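Enterotoxin type A (Staphylococcus aureus, PDB 1DYQ) acts as a superantigen that binds MHC class II, in part through a zinc ion, and T-cell receptors, provoking T-cell activation and staphylococcal food poisoning. Local coordinates at residues A[64-72]-A[101-112]. The protein carries 3 engineered substitutions. Numbering follows the deposited sequence.
Sequences WYNDLLVRF and TPNKTACMYGGV. Engineered in segment 64-72: Arg71 (natural residue Asp). With SO4 (sulfate ion), chain C.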
loop_
_atom_site.group_PDB
_atom_site.type_symbol
_atom_site.label_atom_id
_atom_site.label_comp_id
_atom_site.label_asym_id
_atom_site.label_seq_id
_atom_site.Cartn_x
_atom_site.Cartn_y
_atom_site.Cartn_z
ATOM N N TRP A 64 4.976 -6.245 20.698
ATOM C CA TRP A 64 5.740 -7.418 20.327
ATOM C C TRP A 64 7.024 -7.103 19.623
ATOM O O TRP A 64 8.079 -7.708 19.878
ATOM C CB TRP A 64 4.902 -8.412 19.489
ATOM C CG TRP A 64 5.587 -9.761 19.413
ATOM C CD1 TRP A 64 6.197 -10.321 18.345
ATOM C CD2 TRP A 64 5.735 -10.683 20.498
ATOM N NE1 TRP A 64 6.734 -11.548 18.681
ATOM C CE2 TRP A 64 6.429 -11.796 20.001
ATOM C CE3 TRP A 64 5.330 -10.680 21.842
ATOM C CZ2 TRP A 64 6.728 -12.910 20.794
ATOM C CZ3 TRP A 64 5.628 -11.785 22.621
ATOM C CH2 TRP A 64 6.322 -12.880 22.099
ATOM N N TYR A 65 7.016 -6.154 18.664
ATOM C CA TYR A 65 8.168 -5.949 17.838
ATOM C C TYR A 65 9.198 -4.988 18.455
ATOM O O TYR A 65 8.864 -3.988 19.037
ATOM C CB TYR A 65 7.784 -5.389 16.448
ATOM C CG TYR A 65 6.614 -6.150 15.838
ATOM C CD1 TYR A 65 6.665 -7.518 15.662
ATOM C CD2 TYR A 65 5.507 -5.458 15.374
ATOM C CE1 TYR A 65 5.598 -8.215 15.103
ATOM C CE2 TYR A 65 4.433 -6.141 14.831
ATOM C CZ TYR A 65 4.491 -7.513 14.699
ATOM O OH TYR A 65 3.409 -8.199 14.161
ATOM N N ASN A 66 10.455 -5.267 18.099
ATOM C CA ASN A 66 11.545 -4.360 18.388
ATOM C C ASN A 66 12.160 -3.829 17.094
ATOM O O ASN A 66 12.526 -2.664 17.044
ATOM C CB ASN A 66 12.644 -5.106 19.191
ATOM C CG ASN A 66 12.185 -5.397 20.603
ATOM O OD1 ASN A 66 11.558 -4.578 21.256
ATOM N ND2 ASN A 66 12.475 -6.617 21.066
ATOM N N ASP A 67 12.262 -4.670 16.080
ATOM C CA ASP A 67 12.926 -4.331 14.833
ATOM C C ASP A 67 11.936 -4.320 13.647
ATOM O O ASP A 67 10.953 -5.039 13.678
ATOM C CB ASP A 67 13.999 -5.387 14.516
ATOM C CG ASP A 67 15.095 -5.476 15.560
ATOM O OD1 ASP A 67 15.237 -4.576 16.402
ATOM O OD2 ASP A 67 15.843 -6.488 15.523
ATOM N N LEU A 68 12.286 -3.516 12.653
ATOM C CA LEU A 68 11.518 -3.490 11.397
ATOM C C LEU A 68 12.397 -3.915 10.232
ATOM O O LEU A 68 13.477 -3.320 9.997
ATOM C CB LEU A 68 11.008 -2.051 11.146
ATOM C CG LEU A 68 10.307 -1.851 9.776
ATOM C CD1 LEU A 68 8.981 -2.603 9.761
ATOM C CD2 LEU A 68 10.043 -0.349 9.553
ATOM N N LEU A 69 12.011 -4.939 9.510
ATOM C CA LEU A 69 12.693 -5.433 8.362
ATOM C C LEU A 69 11.978 -5.019 7.067
ATOM O O LEU A 69 10.807 -5.421 6.941
ATOM C CB LEU A 69 12.824 -6.965 8.406
ATOM C CG LEU A 69 13.600 -7.581 7.267
ATOM C CD1 LEU A 69 15.073 -7.158 7.293
ATOM C CD2 LEU A 69 13.488 -9.098 7.233
ATOM N N VAL A 70 12.619 -4.273 6.223
ATOM C CA VAL A 70 12.000 -3.869 4.937
ATOM C C VAL A 70 12.466 -4.808 3.873
ATOM O O VAL A 70 13.694 -5.049 3.705
ATOM C CB VAL A 70 12.326 -2.419 4.581
ATOM C CG1 VAL A 70 11.617 -2.040 3.268
ATOM C CG2 VAL A 70 11.916 -1.478 5.695
ATOM N N ARG A 71 11.572 -5.400 3.095
ATOM C CA ARG A 71 11.846 -6.379 2.088
ATOM C C ARG A 71 11.648 -5.818 0.661
ATOM O O ARG A 71 10.653 -5.086 0.486
ATOM C CB ARG A 71 10.936 -7.617 2.233
ATOM C CG ARG A 71 10.991 -8.266 3.607
ATOM C CD ARG A 71 10.064 -9.506 3.709
ATOM N NE ARG A 71 10.450 -10.507 2.741
ATOM C CZ ARG A 71 9.776 -11.595 2.404
ATOM N NH1 ARG A 71 8.625 -11.888 2.966
ATOM N NH2 ARG A 71 10.278 -12.398 1.446
ATOM N N PHE A 72 12.594 -6.035 -0.184
ATOM C CA PHE A 72 12.522 -5.544 -1.576
ATOM C C PHE A 72 12.650 -6.707 -2.554
ATOM O O PHE A 72 13.190 -7.769 -2.268
ATOM C CB PHE A 72 13.662 -4.544 -1.805
ATOM C CG PHE A 72 13.696 -3.381 -0.893
ATOM C CD1 PHE A 72 12.908 -2.241 -1.112
ATOM C CD2 PHE A 72 14.473 -3.389 0.260
ATOM C CE1 PHE A 72 12.958 -1.164 -0.258
ATOM C CE2 PHE A 72 14.524 -2.317 1.119
ATOM C CZ PHE A 72 13.781 -1.177 0.852
ATOM N N THR A 101 12.948 -15.294 10.063
ATOM C CA THR A 101 13.196 -13.877 10.466
ATOM C C THR A 101 13.199 -13.891 11.993
ATOM O O THR A 101 12.406 -14.608 12.601
ATOM C CB THR A 101 12.051 -12.992 9.924
ATOM O OG1 THR A 101 12.084 -13.094 8.477
ATOM C CG2 THR A 101 12.235 -11.534 10.274
ATOM N N PRO A 102 14.039 -13.077 12.604
ATOM C CA PRO A 102 14.163 -13.096 14.057
ATOM C C PRO A 102 12.876 -12.790 14.766
ATOM O O PRO A 102 11.979 -12.075 14.305
ATOM C CB PRO A 102 15.291 -12.151 14.352
ATOM C CG PRO A 102 16.125 -12.156 13.095
ATOM C CD PRO A 102 15.077 -12.245 11.977
ATOM N N ASN A 103 12.694 -13.508 15.889
ATOM C CA ASN A 103 11.589 -13.261 16.810
ATOM C C ASN A 103 11.505 -11.714 17.017
ATOM O O ASN A 103 12.583 -11.119 17.209
ATOM C CB ASN A 103 12.085 -13.739 18.228
ATOM C CG ASN A 103 11.745 -15.154 18.544
ATOM O OD1 ASN A 103 10.575 -15.496 18.779
ATOM N ND2 ASN A 103 12.744 -16.029 18.601
ATOM N N LYS A 104 10.381 -11.150 17.177
ATOM C CA LYS A 104 10.088 -9.768 17.491
ATOM C C LYS A 104 10.555 -8.843 16.379
ATOM O O LYS A 104 10.790 -7.639 16.549
ATOM C CB LYS A 104 10.652 -9.379 18.853
ATOM C CG LYS A 104 10.190 -10.246 20.042
ATOM C CD LYS A 104 10.849 -9.687 21.333
ATOM C CE LYS A 104 9.846 -8.774 22.060
ATOM N NZ LYS A 104 8.569 -9.553 22.292
ATOM N N THR A 105 10.684 -9.375 15.170
ATOM C CA THR A 105 10.980 -8.502 14.006
ATOM C C THR A 105 9.661 -8.403 13.234
ATOM O O THR A 105 8.958 -9.413 13.048
ATOM C CB THR A 105 12.072 -9.084 13.120
ATOM O OG1 THR A 105 13.292 -9.098 13.902
ATOM C CG2 THR A 105 12.332 -8.241 11.869
ATOM N N ALA A 106 9.317 -7.225 12.751
ATOM C CA ALA A 106 8.111 -7.096 11.894
ATOM C C ALA A 106 8.526 -6.785 10.478
ATOM O O ALA A 106 9.588 -6.153 10.305
ATOM C CB ALA A 106 7.230 -5.943 12.389
ATOM N N CYS A 107 7.823 -7.200 9.431
ATOM C CA CYS A 107 8.262 -6.967 8.078
ATOM C C CYS A 107 7.288 -6.067 7.298
ATOM O O CYS A 107 6.081 -6.086 7.514
ATOM C CB CYS A 107 8.420 -8.300 7.315
ATOM S SG CYS A 107 9.790 -9.310 8.035
ATOM N N MET A 108 7.874 -5.258 6.447
ATOM C CA MET A 108 7.095 -4.406 5.512
ATOM C C MET A 108 7.633 -4.640 4.124
ATOM O O MET A 108 8.860 -4.892 3.952
ATOM C CB MET A 108 7.284 -2.974 5.950
ATOM C CG MET A 108 7.087 -1.854 4.997
ATOM S SD MET A 108 7.019 -0.296 5.958
ATOM C CE MET A 108 8.552 0.438 5.478
ATOM N N TYR A 109 6.811 -4.575 3.090
ATOM C CA TYR A 109 7.214 -4.711 1.724
ATOM C C TYR A 109 7.396 -3.335 1.068
ATOM O O TYR A 109 6.414 -2.577 1.030
ATOM C CB TYR A 109 6.173 -5.486 0.927
ATOM C CG TYR A 109 5.987 -6.941 1.270
ATOM C CD1 TYR A 109 6.956 -7.870 0.894
ATOM C CD2 TYR A 109 4.798 -7.386 1.824
ATOM C CE1 TYR A 109 6.744 -9.228 1.138
ATOM C CE2 TYR A 109 4.579 -8.730 2.049
ATOM C CZ TYR A 109 5.569 -9.627 1.724
ATOM O OH TYR A 109 5.315 -10.985 1.897
ATOM N N GLY A 110 8.615 -2.983 0.728
ATOM C CA GLY A 110 8.819 -1.616 0.169
ATOM C C GLY A 110 8.470 -0.539 1.154
ATOM O O GLY A 110 8.718 -0.628 2.369
ATOM N N GLY A 111 7.838 0.551 0.668
ATOM C CA GLY A 111 7.440 1.650 1.526
ATOM C C GLY A 111 8.504 2.721 1.710
ATOM O O GLY A 111 8.300 3.570 2.608
ATOM N N VAL A 112 9.620 2.654 1.002
ATOM C CA VAL A 112 10.733 3.571 1.287
ATOM C C VAL A 112 10.927 4.601 0.185
ATOM O O VAL A 112 10.882 4.284 -0.994
ATOM C CB VAL A 112 12.028 2.722 1.392
ATOM C CG1 VAL A 112 13.226 3.580 1.795
ATOM C CG2 VAL A 112 11.808 1.623 2.421
HETATM S S SO4 C . 2.214 -11.479 13.937
HETATM O O1 SO4 C . 0.928 -11.673 14.600
HETATM O O2 SO4 C . 3.208 -10.681 14.716
HETATM O O3 SO4 C . 1.983 -10.676 12.619
HETATM O O4 SO4 C . 2.796 -12.789 13.466
HETATM O O HOH W 1 8.256 -12.458 16.421
HETATM O O HOH W 2 15.824 -8.475 13.704
HETATM O O HOH W 3 5.917 -13.337 1.866
#
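The carbonyl oxygen of Lys104 takes two backbone N-H groups: a nearly straight bond from Asn66 N to Lys104 O (2.9 Å) and a weak one from Asp67 N (3.3 Å). This fork opens a parallel ladder between strands 67-71 and 105-109, neighbours in the five-stranded sheet of the OB-fold domain. From there the bonds run through Leu69 N to Ala106 O (2.8 Å) as far as Gly110 N on Arg71 O.

Lys104, third residue of the type II turn Pro102-Thr105, has the positive phi (64°) that this position takes. Its chain turns sharply in its outer half (chi3 98°), which swings NZ back over one face of the Trp64 indole, 3.5 Å from the centroid of the six-membered ring, a cation-pi contact that suits an electron-rich indole. At the indole edge, a water accepts from both Trp64 NE1 and Lys104 N. Small Ala106 fits beneath Tyr65: its CB sits over the centre of the phenol ring, 3.4 Å from the centroid, in a CH-pi contact, while Tyr65 OH donates to a sulfate oxygen and also bonds with Gly94.

Leu68, Val70 and Met108 share a face with Ala106, apolar chains suited to their buried place: Leu68 and Met108 pack on Leu88, Val70 on Phe55. The other face carries Leu69, whose CD2 lies 3.8 Å from Cys107 SG, the sulfur disulfide-bonded to Cys97. Engineered Arg71 runs beside Tyr109, guanidinium and phenol planes 38° apart, its NH1 bonded to Gln96 O and 3.6 Å from Tyr109 OH, which Asn208 O holds.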